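Local coordinates for rubber oxygenase (Streptomyces sp., PDB 5O1L), which uses a b-type heme and molecular oxygen to cleave the carbon-carbon double bonds of poly(cis-1,4-isoprene) rubber into oligo-isoprenoids with keto and aldehyde ends, at residues V47-P51 against E52-D56; S109-K113 against A114-R118; V247-T251 against A252-A256; Q288-D291 against P292-A295; G333-G336 against D337-L341. All coordinates share one frame; numbering follows the deposited sequence. Where two conformers were deposited one is given.

Contact 1: residues V47-P51 against E52-D56; sequences VGVDP and EYVWD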
loop_
_atom_site.group_PDB
_atom_site.type_symbol
_atom_site.label_atom_id
_atom_site.label_comp_id
_atom_site.label_asym_id
_atom_site.label_seq_id
_atom_site.Cartn_x
_atom_site.Cartn_y
_atom_site.Cartn_z
ATOM N N VAL A 47 -7.802 -21.406 14.513
ATOM C CA VAL A 47 -9.150 -21.623 14.930
ATOM C C VAL A 47 -10.174 -21.293 13.828
ATOM O O VAL A 47 -11.178 -21.987 13.694
ATOM C CB VAL A 47 -9.426 -20.737 16.179
ATOM C CG1 VAL A 47 -10.871 -20.839 16.579
ATOM C CG2 VAL A 47 -8.502 -21.124 17.335
ATOM N N GLY A 48 -9.955 -20.200 13.135
ATOM C CA GLY A 48 -10.886 -19.719 12.073
ATOM C C GLY A 48 -11.807 -18.624 12.604
ATOM O O GLY A 48 -12.875 -18.898 13.058
ATOM N N VAL A 49 -11.297 -17.423 12.665
ATOM C CA VAL A 49 -11.952 -16.226 13.240
ATOM C C VAL A 49 -12.154 -15.236 12.156
ATOM O O VAL A 49 -11.205 -14.948 11.421
ATOM C CB VAL A 49 -11.104 -15.605 14.383
ATOM C CG1 VAL A 49 -11.770 -14.329 14.828
ATOM C CG2 VAL A 49 -10.951 -16.591 15.529
ATOM N N ASP A 50 -13.331 -14.692 11.956
ATOM C CA ASP A 50 -13.578 -13.718 10.901
ATOM C C ASP A 50 -12.783 -12.400 11.100
ATOM O O ASP A 50 -12.993 -11.670 12.078
ATOM C CB ASP A 50 -15.068 -13.398 10.933
ATOM C CG ASP A 50 -15.529 -12.492 9.816
ATOM O OD1 ASP A 50 -14.750 -12.011 8.991
ATOM O OD2 ASP A 50 -16.769 -12.212 9.854
ATOM N N PRO A 51 -11.896 -12.085 10.140
ATOM C CA PRO A 51 -11.055 -10.909 10.301
ATOM C C PRO A 51 -11.766 -9.582 10.147
ATOM O O PRO A 51 -11.165 -8.532 10.434
ATOM C CB PRO A 51 -9.992 -11.100 9.244
ATOM C CG PRO A 51 -10.663 -11.886 8.168
ATOM C CD PRO A 51 -11.602 -12.795 8.899
ATOM N N GLU A 52 -13.046 -9.605 9.770
ATOM C CA GLU A 52 -13.878 -8.390 9.849
ATOM C C GLU A 52 -14.028 -7.891 11.273
ATOM O O GLU A 52 -14.363 -6.720 11.470
ATOM C CB GLU A 52 -15.258 -8.627 9.189
ATOM C CG GLU A 52 -15.114 -8.796 7.705
ATOM C CD GLU A 52 -15.021 -7.514 6.933
ATOM O OE1 GLU A 52 -15.350 -6.431 7.533
ATOM O OE2 GLU A 52 -14.712 -7.570 5.718
ATOM N N TYR A 53 -13.818 -8.768 12.255
ATOM C CA TYR A 53 -14.006 -8.432 13.658
ATOM C C TYR A 53 -12.792 -8.615 14.500
ATOM O O TYR A 53 -12.832 -8.910 15.681
ATOM C CB TYR A 53 -15.230 -9.194 14.219
ATOM C CG TYR A 53 -16.511 -8.891 13.469
ATOM C CD1 TYR A 53 -17.258 -7.761 13.783
ATOM C CD2 TYR A 53 -16.971 -9.709 12.469
ATOM C CE1 TYR A 53 -18.480 -7.506 13.185
ATOM C CE2 TYR A 53 -18.189 -9.480 11.845
ATOM C CZ TYR A 53 -18.930 -8.364 12.189
ATOM O OH TYR A 53 -20.130 -8.101 11.560
ATOM N N VAL A 54 -11.647 -8.419 13.839
ATOM C CA VAL A 54 -10.342 -8.459 14.475
ATOM C C VAL A 54 -9.619 -7.185 14.079
ATOM O O VAL A 54 -9.602 -6.801 12.913
ATOM C CB VAL A 54 -9.539 -9.719 14.077
ATOM C CG1 VAL A 54 -8.190 -9.759 14.744
ATOM C CG2 VAL A 54 -10.316 -11.028 14.335
ATOM N N TRP A 55 -9.009 -6.526 15.051
ATOM C CA TRP A 55 -8.270 -5.271 14.825
ATOM C C TRP A 55 -6.836 -5.517 15.228
ATOM O O TRP A 55 -6.227 -6.417 14.681
ATOM C CB TRP A 55 -9.018 -4.116 15.481
ATOM C CG TRP A 55 -10.352 -3.860 14.821
ATOM C CD1 TRP A 55 -10.593 -3.030 13.778
ATOM C CD2 TRP A 55 -11.608 -4.424 15.164
ATOM N NE1 TRP A 55 -11.908 -3.061 13.418
ATOM C CE2 TRP A 55 -12.554 -3.905 14.262
ATOM C CE3 TRP A 55 -12.029 -5.341 16.156
ATOM C CZ2 TRP A 55 -13.914 -4.257 14.316
ATOM C CZ3 TRP A 55 -13.383 -5.678 16.198
ATOM C CH2 TRP A 55 -14.280 -5.136 15.293
ATOM N N ASP A 56 -6.273 -4.836 16.218
ATOM C CA ASP A 56 -4.903 -5.070 16.683
ATOM C C ASP A 56 -4.935 -5.182 18.215
ATOM O O ASP A 56 -4.857 -4.197 18.931
ATOM C CB ASP A 56 -3.970 -3.971 16.200
ATOM C CG ASP A 56 -2.484 -4.271 16.422
ATOM O OD1 ASP A 56 -2.172 -5.036 17.336
ATOM O OD2 ASP A 56 -1.647 -3.705 15.681
#
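Asp50 directs its carboxylate forward to the residues that follow it, forming an Asx turn on Glu52 inside a beta turn that runs from Asp50 to Tyr53. Its CB starts beside the turn, and CG lies anti to the backbone N (chi1 -175°), which carries the carboxylate towards the outgoing chain. There CG comes within 3.8 Å of Glu52 N. OD1 accepts the hydrogen bond from Glu52 N at 3.0 Å, the donor standing well above the carboxylate plane. OD2 ends at the edge of the Tyr53 ring, 3.6 Å from CD2 and near the plane of the ring, which stands almost perpendicular to the carboxylate. In the backbone, Tyr53 N bonds Asp50 O at 3.0 Å and closes the beta turn. Pro51, with its restricted phi, suits the first corner and needs no amide hydrogen there. Outside the polar turn, Val49 CG1 meets Val54 CG2 at 3.6 Å, the two side chains crossing at about a right angle. Asp50 is thus used as an acceptor for a backbone amide, whereas the like-charged Glu52 turns its own carboxylate away to a salt bridge with Arg147, probably easing repulsion between the two acids.

Contact 2: residues S109-K113 against A114-R118; sequences SWADK and AALDR. With EDO (1,2-ethanediol), chain G.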
loop_
_atom_site.group_PDB
_atom_site.type_symbol
_atom_site.label_atom_id
_atom_site.label_comp_id
_atom_site.label_asym_id
_atom_site.label_seq_id
_atom_site.Cartn_x
_atom_site.Cartn_y
_atom_site.Cartn_z
ATOM N N SER A 109 9.598 -15.394 12.598
ATOM C CA SER A 109 10.532 -16.496 12.499
ATOM C C SER A 109 10.702 -17.110 11.095
ATOM O O SER A 109 11.746 -17.666 10.734
ATOM C CB SER A 109 10.036 -17.663 13.430
ATOM O OG SER A 109 8.731 -18.070 13.026
ATOM N N TRP A 110 9.677 -16.867 10.240
ATOM C CA TRP A 110 9.653 -17.347 8.920
ATOM C C TRP A 110 10.170 -16.351 7.901
ATOM O O TRP A 110 10.197 -16.662 6.707
ATOM C CB TRP A 110 8.221 -17.751 8.554
ATOM C CG TRP A 110 7.121 -16.809 8.952
ATOM C CD1 TRP A 110 6.365 -16.805 10.046
ATOM C CD2 TRP A 110 6.659 -15.676 8.173
ATOM N NE1 TRP A 110 5.450 -15.783 10.051
ATOM C CE2 TRP A 110 5.647 -15.068 8.890
ATOM C CE3 TRP A 110 7.007 -15.147 6.949
ATOM C CZ2 TRP A 110 4.935 -13.977 8.392
ATOM C CZ3 TRP A 110 6.266 -14.036 6.483
ATOM C CH2 TRP A 110 5.287 -13.490 7.223
ATOM N N ALA A 111 10.640 -15.200 8.342
ATOM C CA ALA A 111 11.288 -14.271 7.390
ATOM C C ALA A 111 12.564 -14.834 6.869
ATOM O O ALA A 111 13.392 -15.415 7.645
ATOM C CB ALA A 111 11.555 -12.969 8.061
ATOM N N ASP A 112 12.783 -14.741 5.565
ATOM C CA ASP A 112 13.963 -15.255 4.914
ATOM C C ASP A 112 14.756 -14.079 4.339
ATOM O O ASP A 112 14.319 -13.434 3.388
ATOM C CB ASP A 112 13.512 -16.197 3.857
ATOM C CG ASP A 112 14.635 -16.890 3.145
ATOM O OD1 ASP A 112 15.467 -16.261 2.473
ATOM O OD2 ASP A 112 14.704 -18.152 3.253
ATOM N N LYS A 113 15.909 -13.812 4.918
ATOM C CA LYS A 113 16.706 -12.633 4.573
ATOM C C LYS A 113 17.071 -12.669 3.115
ATOM O O LYS A 113 16.995 -11.585 2.437
ATOM C CB LYS A 113 18.007 -12.616 5.398
ATOM C CG LYS A 113 19.059 -11.566 4.944
ATOM C CD LYS A 113 20.440 -11.612 5.642
ATOM C CE LYS A 113 21.223 -10.301 5.415
ATOM N NZ LYS A 113 21.109 -9.737 4.043
ATOM N N ALA A 114 17.488 -13.817 2.568
ATOM C CA ALA A 114 17.895 -13.897 1.178
ATOM C C ALA A 114 16.729 -13.520 0.246
ATOM O O ALA A 114 16.911 -12.812 -0.753
ATOM C CB ALA A 114 18.431 -15.222 0.830
ATOM N N ALA A 115 15.538 -13.999 0.577
ATOM C CA ALA A 115 14.400 -13.697 -0.262
ATOM C C ALA A 115 14.019 -12.248 -0.158
ATOM O O ALA A 115 13.607 -11.625 -1.128
ATOM C CB ALA A 115 13.206 -14.554 0.109
ATOM N N LEU A 116 14.063 -11.713 1.042
ATOM C CA LEU A 116 13.800 -10.300 1.195
ATOM C C LEU A 116 14.755 -9.454 0.346
ATOM O O LEU A 116 14.344 -8.490 -0.254
ATOM C CB LEU A 116 13.813 -9.879 2.656
ATOM C CG LEU A 116 12.691 -10.422 3.522
ATOM C CD1 LEU A 116 13.021 -10.084 4.991
ATOM C CD2 LEU A 116 11.347 -10.015 3.093
ATOM N N ASP A 117 16.013 -9.815 0.365
ATOM C CA ASP A 117 17.029 -9.100 -0.450
ATOM C C ASP A 117 16.700 -9.242 -1.917
ATOM O O ASP A 117 16.810 -8.253 -2.715
ATOM C CB ASP A 117 18.410 -9.671 -0.194
ATOM C CG ASP A 117 19.005 -9.353 1.155
ATOM O OD1 ASP A 117 18.488 -8.530 1.946
ATOM O OD2 ASP A 117 20.104 -9.952 1.438
ATOM N N ARG A 118 16.311 -10.448 -2.360
ATOM C CA ARG A 118 15.987 -10.661 -3.748
ATOM C C ARG A 118 14.784 -9.860 -4.184
ATOM O O ARG A 118 14.730 -9.328 -5.279
ATOM C CB ARG A 118 15.816 -12.152 -4.021
ATOM C CG ARG A 118 15.510 -12.432 -5.443
ATOM C CD ARG A 118 15.434 -13.948 -5.751
ATOM N NE ARG A 118 15.520 -14.063 -7.161
ATOM C CZ ARG A 118 16.158 -15.007 -7.842
ATOM N NH1 ARG A 118 16.728 -16.021 -7.208
ATOM N NH2 ARG A 118 16.142 -14.955 -9.163
HETATM C C1 EDO G . 17.891 -17.482 4.329
HETATM O O1 EDO G . 18.205 -16.080 4.339
HETATM C C2 EDO G . 18.118 -18.082 2.940
HETATM O O2 EDO G . 17.495 -19.361 2.841
#
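Asp112 and Ala115 meet at the start of helix 113-125, where the aspartate is the N-cap. OD1 accepts from Ala115 N at 3.0 Å, an amide of the first turn that has no helical carbonyl before it to bond. The donor reaches OD1 on its anti side, 25° out of the carboxylate plane, a position the side chain gains with CG swung to the far side from its own N, beside the carbonyl carbon (chi1 -176°). The tight part of the contact lies just inside this cap. Asp112 O takes Leu116 N at 2.9 Å in a nearly straight helical bond, and the buried Leu116 lays CG 3.4 Å from the same oxygen. Ala111 and Leu116 occupy the two positions of a hydrophobic staple, but the small alanine methyl makes only a light contact. Towards solvent the arrangement is looser. A molecule of 1,2-ethanediol, probably from the crystallisation liquor, receives a hydrogen bond from Ala114 N on its O1 at 3.0 Å and gives one from O2 to Asp112 OD2. Lys113 stays extended until its last torsion and reaches one turn along the helix, bringing NZ 2.8 Å from Asp117 OD2, on its syn lone pair. The acids suit the helix start: negative side chains at the cap and in the first turns would be expected to interact favourably with the helix dipole, while Lys113 probably offsets the second charge.

Contact 3: residues V247-T251 against A252-A256; sequences VRVNT and ADAEA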
loop_
_atom_site.group_PDB
_atom_site.type_symbol
_atom_site.label_atom_id
_atom_site.label_comp_id
_atom_site.label_asym_id
_atom_site.label_seq_id
_atom_site.Cartn_x
_atom_site.Cartn_y
_atom_site.Cartn_z
ATOM N N VAL A 247 6.455 -7.736 -18.386
ATOM C CA VAL A 247 7.654 -7.615 -17.618
ATOM C C VAL A 247 8.205 -9.029 -17.335
ATOM O O VAL A 247 7.379 -9.949 -17.031
ATOM C CB VAL A 247 7.366 -6.838 -16.289
ATOM C CG1 VAL A 247 8.597 -6.812 -15.394
ATOM C CG2 VAL A 247 6.799 -5.477 -16.588
ATOM N N ARG A 248 9.529 -9.187 -17.381
ATOM C CA ARG A 248 10.115 -10.508 -17.116
ATOM C C ARG A 248 10.165 -10.756 -15.621
ATOM O O ARG A 248 10.900 -10.131 -14.876
ATOM C CB ARG A 248 11.458 -10.672 -17.796
ATOM C CG ARG A 248 11.369 -10.574 -19.334
ATOM C CD ARG A 248 10.182 -11.273 -20.104
ATOM N NE ARG A 248 10.532 -12.683 -20.319
ATOM C CZ ARG A 248 9.692 -13.657 -20.677
ATOM N NH1 ARG A 248 10.141 -14.925 -20.763
ATOM N NH2 ARG A 248 8.411 -13.408 -20.936
ATOM N N VAL A 249 9.218 -11.573 -15.163
ATOM C CA VAL A 249 9.093 -11.958 -13.770
ATOM C C VAL A 249 9.298 -13.472 -13.688
ATOM O O VAL A 249 8.298 -14.192 -13.888
ATOM C CB VAL A 249 7.777 -11.523 -13.165
ATOM C CG1 VAL A 249 7.833 -11.798 -11.640
ATOM C CG2 VAL A 249 7.500 -10.051 -13.395
ATOM N N ASN A 250 10.517 -13.864 -13.350
ATOM C CA ASN A 250 10.760 -15.267 -13.202
ATOM C C ASN A 250 10.175 -15.750 -11.875
ATOM O O ASN A 250 9.782 -14.947 -10.995
ATOM C CB ASN A 250 12.187 -15.600 -13.402
ATOM C CG ASN A 250 13.132 -14.983 -12.364
ATOM O OD1 ASN A 250 12.788 -14.831 -11.195
ATOM N ND2 ASN A 250 14.379 -14.688 -12.758
ATOM N N THR A 251 10.053 -17.050 -11.726
ATOM C CA THR A 251 9.371 -17.601 -10.576
ATOM C C THR A 251 10.039 -17.191 -9.272
ATOM O O THR A 251 9.356 -16.879 -8.267
ATOM C CB THR A 251 9.352 -19.114 -10.654
ATOM O OG1 THR A 251 10.689 -19.651 -10.894
ATOM C CG2 THR A 251 8.352 -19.478 -11.764
ATOM N N ALA A 252 11.368 -17.212 -9.234
ATOM C CA ALA A 252 12.065 -16.918 -8.013
ATOM C C ALA A 252 11.824 -15.436 -7.585
ATOM O O ALA A 252 11.602 -15.159 -6.397
ATOM C CB ALA A 252 13.548 -17.142 -8.152
ATOM N N ASP A 253 11.835 -14.537 -8.559
ATOM C CA ASP A 253 11.577 -13.132 -8.221
ATOM C C ASP A 253 10.140 -12.933 -7.807
ATOM O O ASP A 253 9.870 -12.128 -6.900
ATOM C CB ASP A 253 11.860 -12.230 -9.414
ATOM C CG ASP A 253 13.349 -11.910 -9.573
ATOM O OD1 ASP A 253 14.148 -12.042 -8.632
ATOM O OD2 ASP A 253 13.688 -11.478 -10.700
ATOM N N ALA A 254 9.158 -13.562 -8.435
ATOM C CA ALA A 254 7.784 -13.496 -8.022
ATOM C C ALA A 254 7.629 -13.956 -6.598
ATOM O O ALA A 254 6.875 -13.365 -5.820
ATOM C CB ALA A 254 6.872 -14.280 -8.921
ATOM N N GLU A 255 8.266 -15.056 -6.261
ATOM C CA GLU A 255 8.182 -15.579 -4.888
ATOM C C GLU A 255 8.836 -14.646 -3.889
ATOM O O GLU A 255 8.347 -14.495 -2.769
ATOM C CB GLU A 255 8.792 -16.940 -4.796
ATOM C CG GLU A 255 7.958 -17.957 -5.514
ATOM C CD GLU A 255 6.577 -18.126 -5.054
ATOM O OE1 GLU A 255 6.413 -18.226 -3.789
ATOM O OE2 GLU A 255 5.675 -18.248 -5.923
ATOM N N ALA A 256 9.932 -14.009 -4.272
ATOM C CA ALA A 256 10.615 -13.091 -3.367
ATOM C C ALA A 256 9.803 -11.839 -3.150
ATOM O O ALA A 256 9.722 -11.336 -2.021
ATOM C CB ALA A 256 11.961 -12.742 -3.947
HETATM O O HOH W 1 12.369 -11.714 -13.025
HETATM O O HOH W 2 16.165 -12.711 -11.085
HETATM O O HOH W 3 13.072 -18.523 -11.250
#
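Asn250 and Asp253 form the N-terminal cap of helix 251-267, with the asparagine at the N-cap and the aspartate three residues on. The two side chains lean against each other at a slant, amide and carboxylate planes 32° apart. Asn250 CG sits between its backbone N and carbonyl carbon (chi1 64°), and this places OD1 straight in front of Asp253 N. The bond is 2.8 Å long, and the amide arrives almost on the extended line of the side-chain C=O. OD1 also touches Asp253 CB at 3.3 Å, so the oxygen lies close to the side chain of the residue whose backbone amide it holds. Asparagine suits the place because its oxygen accepts for the helix while ND2 remains a donor, here to a water that in turn donates to Asp253 OD2. From the residues just before Asn250 and just after Asp253, Val249 CG1 meets Ala254 CB at 3.8 Å, the two standing at the positions of a hydrophobic staple; a small alanine lets the valine come close. Asp253 OD1 forms a salt bridge with Arg118 NE of helix 113-125. A direct capping box would have Asp253 accept from Asn250 N. Instead a second water stands between them, accepting from Asn250 N and donating to Arg248 O. Its other hydrogen goes to Asp253 OD2 at 2.7 Å.

Contact 4: residues Q288-D291 against P292-A295; sequences QVLD and PILA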
loop_
_atom_site.group_PDB
_atom_site.type_symbol
_atom_site.label_atom_id
_atom_site.label_comp_id
_atom_site.label_asym_id
_atom_site.label_seq_id
_atom_site.Cartn_x
_atom_site.Cartn_y
_atom_site.Cartn_z
ATOM N N GLN A 288 -12.257 -12.234 -4.624
ATOM C CA GLN A 288 -13.400 -12.282 -3.746
ATOM C C GLN A 288 -13.499 -11.097 -2.819
ATOM O O GLN A 288 -14.584 -10.690 -2.419
ATOM C CB GLN A 288 -13.330 -13.516 -2.892
ATOM C CG GLN A 288 -14.679 -14.043 -2.484
ATOM C CD GLN A 288 -14.479 -15.331 -1.733
ATOM O OE1 GLN A 288 -14.219 -16.397 -2.301
ATOM N NE2 GLN A 288 -14.567 -15.229 -0.475
ATOM N N VAL A 289 -12.370 -10.549 -2.370
ATOM C CA VAL A 289 -12.402 -9.520 -1.341
ATOM C C VAL A 289 -12.095 -8.118 -1.784
ATOM O O VAL A 289 -12.454 -7.208 -1.056
ATOM C CB VAL A 289 -11.520 -9.841 -0.140
ATOM C CG1 VAL A 289 -11.796 -11.240 0.399
ATOM C CG2 VAL A 289 -10.063 -9.672 -0.460
ATOM N N LEU A 290 -11.413 -7.960 -2.945
ATOM C CA LEU A 290 -11.161 -6.638 -3.427
ATOM C C LEU A 290 -12.143 -6.296 -4.548
ATOM O O LEU A 290 -12.835 -5.282 -4.466
ATOM C CB LEU A 290 -9.701 -6.517 -3.884
ATOM C CG LEU A 290 -9.295 -5.243 -4.578
ATOM C CD1 LEU A 290 -9.444 -4.071 -3.648
ATOM C CD2 LEU A 290 -7.922 -5.323 -5.157
ATOM N N ASP A 291 -12.170 -7.089 -5.584
ATOM C CA ASP A 291 -12.954 -6.721 -6.797
ATOM C C ASP A 291 -14.412 -6.326 -6.477
ATOM O O ASP A 291 -14.855 -5.263 -6.919
ATOM C CB ASP A 291 -12.873 -7.802 -7.875
ATOM C CG ASP A 291 -11.457 -8.041 -8.366
ATOM O OD1 ASP A 291 -10.517 -7.338 -7.933
ATOM O OD2 ASP A 291 -11.204 -8.995 -9.155
ATOM N N PRO A 292 -15.125 -7.107 -5.660
ATOM C CA PRO A 292 -16.535 -6.787 -5.378
ATOM C C PRO A 292 -16.819 -5.580 -4.487
ATOM O O PRO A 292 -17.974 -5.140 -4.401
ATOM C CB PRO A 292 -17.046 -8.043 -4.659
ATOM C CG PRO A 292 -16.045 -9.088 -4.936
ATOM C CD PRO A 292 -14.743 -8.366 -4.965
ATOM N N ILE A 293 -15.831 -5.023 -3.806
ATOM C CA ILE A 293 -16.062 -3.894 -2.942
ATOM C C ILE A 293 -15.733 -2.576 -3.568
ATOM O O ILE A 293 -16.054 -1.534 -2.952
ATOM C CB ILE A 293 -15.469 -4.028 -1.518
ATOM C CG1 ILE A 293 -13.931 -4.125 -1.471
ATOM C CG2 ILE A 293 -16.074 -5.261 -0.844
ATOM C CD1 ILE A 293 -13.200 -2.885 -1.809
ATOM N N LEU A 294 -15.114 -2.582 -4.762
ATOM C CA LEU A 294 -14.721 -1.338 -5.409
ATOM C C LEU A 294 -16.006 -0.583 -5.782
ATOM O O LEU A 294 -16.932 -1.152 -6.329
ATOM C CB LEU A 294 -13.872 -1.539 -6.658
ATOM C CG LEU A 294 -12.497 -2.171 -6.351
ATOM C CD1 LEU A 294 -11.818 -2.472 -7.688
ATOM C CD2 LEU A 294 -11.597 -1.343 -5.493
ATOM N N ALA A 295 -16.037 0.662 -5.381
ATOM C CA ALA A 295 -17.233 1.494 -5.541
ATOM C C ALA A 295 -16.860 2.937 -5.500
ATOM O O ALA A 295 -16.047 3.358 -4.718
ATOM C CB ALA A 295 -18.253 1.192 -4.483
HETATM O O HOH W 4 -17.010 -3.675 -7.591
#
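Asp291 O is held from two quarters: a water donates to it at 2.8 Å, and Leu294 N makes a long, weak bond of 3.5 Å. The same water donates to Leu294 O, also at 2.8 Å, and so bridges the two carbonyls of the turn that follows helix 279-289. One residue earlier, Ile293 N bonds Leu290 O at 3.1 Å from above the carbonyl plane, as the chain tightens into a short 3-10 segment. Pro292 is consistent with the helix ending here: it has no amide hydrogen to give Gln288 O, and its ring puts CG 3.3 Å from that oxygen. Ile293 tucks CG1 in over its own backbone (chi1 64°), laying this branch 3.4 Å from Val289 O. On the apolar side, Leu290 CD1 touches Leu294 CD2 at 3.9 Å; branched apolar chains suit the side of the turn that packs on neighbouring helices, where Leu290 is buried. The turn packs against three helices: Leu290 and Ile293 rest on Val229 of helix 224-244, Leu290 and Leu294 on Met141 of helix 127-142, and Leu294 also reaches Val335 and Met338 of helix 333-339.

Contact 5: residues G333-G336 against D337-L341; sequences GEVG and DMIGL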
loop_
_atom_site.group_PDB
_atom_site.type_symbol
_atom_site.label_atom_id
_atom_site.label_comp_id
_atom_site.label_asym_id
_atom_site.label_seq_id
_atom_site.Cartn_x
_atom_site.Cartn_y
_atom_site.Cartn_z
ATOM N N GLY A 333 -11.143 -0.065 -17.985
ATOM C CA GLY A 333 -12.195 0.917 -18.169
ATOM C C GLY A 333 -13.311 0.854 -17.155
ATOM O O GLY A 333 -13.840 1.895 -16.808
ATOM N N GLU A 334 -13.600 -0.304 -16.592
ATOM C CA GLU A 334 -14.649 -0.412 -15.556
ATOM C C GLU A 334 -14.273 0.297 -14.288
ATOM O O GLU A 334 -15.042 1.111 -13.766
ATOM C CB GLU A 334 -14.977 -1.856 -15.203
ATOM C CG GLU A 334 -15.695 -2.622 -16.315
ATOM C CD GLU A 334 -15.733 -4.115 -16.004
ATOM O OE1 GLU A 334 -15.020 -4.876 -16.725
ATOM O OE2 GLU A 334 -16.440 -4.494 -15.009
ATOM N N VAL A 335 -13.042 0.068 -13.802
ATOM C CA VAL A 335 -12.637 0.816 -12.645
ATOM C C VAL A 335 -12.365 2.274 -12.978
ATOM O O VAL A 335 -12.614 3.152 -12.177
ATOM C CB VAL A 335 -11.447 0.113 -11.945
ATOM C CG1 VAL A 335 -10.846 0.959 -10.857
ATOM C CG2 VAL A 335 -11.928 -1.237 -11.364
ATOM N N GLY A 336 -11.806 2.538 -14.171
ATOM C CA GLY A 336 -11.604 3.918 -14.513
ATOM C C GLY A 336 -12.891 4.727 -14.527
ATOM O O GLY A 336 -12.933 5.868 -14.071
ATOM N N ASP A 337 -13.931 4.085 -15.050
ATOM C CA ASP A 337 -15.288 4.736 -15.122
ATOM C C ASP A 337 -15.820 4.955 -13.735
ATOM O O ASP A 337 -16.304 6.021 -13.437
ATOM C CB ASP A 337 -16.276 3.909 -15.945
ATOM C CG ASP A 337 -15.975 3.935 -17.446
ATOM O OD1 ASP A 337 -15.130 4.711 -17.965
ATOM O OD2 ASP A 337 -16.582 3.115 -18.168
ATOM N N MET A 338 -15.636 3.983 -12.839
ATOM C CA MET A 338 -16.082 4.134 -11.446
ATOM C C MET A 338 -15.461 5.275 -10.710
ATOM O O MET A 338 -16.103 5.936 -9.931
ATOM C CB MET A 338 -15.758 2.855 -10.730
ATOM C CG MET A 338 -16.321 2.676 -9.362
ATOM S SD MET A 338 -15.686 1.087 -8.874
ATOM C CE MET A 338 -16.597 -0.109 -9.777
ATOM N N ILE A 339 -14.174 5.495 -10.942
ATOM C CA ILE A 339 -13.442 6.575 -10.375
ATOM C C ILE A 339 -13.738 7.927 -11.040
ATOM O O ILE A 339 -13.418 8.958 -10.496
ATOM C CB ILE A 339 -11.898 6.185 -10.477
ATOM C CG1 ILE A 339 -11.633 5.044 -9.511
ATOM C CG2 ILE A 339 -10.986 7.332 -10.172
ATOM C CD1 ILE A 339 -12.343 5.268 -8.208
ATOM N N GLY A 340 -14.210 7.885 -12.270
ATOM C CA GLY A 340 -14.460 9.111 -13.036
ATOM C C GLY A 340 -13.328 9.598 -13.881
ATOM O O GLY A 340 -13.274 10.792 -14.179
ATOM N N LEU A 341 -12.405 8.706 -14.276
ATOM C CA LEU A 341 -11.295 9.151 -15.127
ATOM C C LEU A 341 -11.825 9.411 -16.530
ATOM O O LEU A 341 -12.436 8.519 -17.126
ATOM C CB LEU A 341 -10.182 8.084 -15.219
ATOM C CG LEU A 341 -9.592 7.758 -13.876
ATOM C CD1 LEU A 341 -8.567 6.645 -14.106
ATOM C CD2 LEU A 341 -8.999 8.971 -13.188
#
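Helical bonds link Gly333 to Asp337, Glu334 to Met338 and Val335 to Ile339, before Gly340 swings to a positive phi of 91° and ends helix 333-339 in a Schellman motif. Leu341 N reaches back five residues to Gly336 O at 2.9 Å, and Gly340 N makes weak bonds to both Gly336 O and Asp337 O. At Gly340 a side chain would strike the preceding carbonyl, so glycine fits the change of direction. Leu341 then folds back over the last turn, its CD1 4.1 Å from Gly336 CA; with no side chain at Gly336, the leucine methyl packs directly on the backbone. Val335 CG1 and Ile339 CG1 stand 4.4 Å apart along one side of the helix, a light apolar contact one turn in length, and Ile339 also sets CG1 3.4 Å from Val335 O. The Asp337 side chain leans back along the helix, with CG anti to its own carbonyl carbon (chi1 -72°) and 3.0 Å from Gly333 O. An acid beside a carbonyl oxygen would be expected to repel it, and the cost is probably offset by salt bridges from OD1 to Arg328 and Lys343. Arg328 also bonds Leu341 O, so the same cation ties this acid to the end of the turn.

From the N terminus, the five contacts follow one another in series; each is a local contact, with no residues between its segments, and none nests in or crosses another. Contact 1 shapes the loop ahead of helix 59-68, its Glu52 side chain about 10 Å from the heme. Contacts 2 and 3 start helices 113-125 and 251-267 with similar side-chain caps; these touch on one side of the molecule, Arg118 CZ lying 3.4 Å from Ala252 CB. Contact 4 ends helix 279-289 and contact 5 ends helix 333-339, their centres 14 Å apart, with Met338 SD packed on the backbone of Leu294 and Ala295. Contacts 2 and 5 lie on opposite sides of the chain's centre.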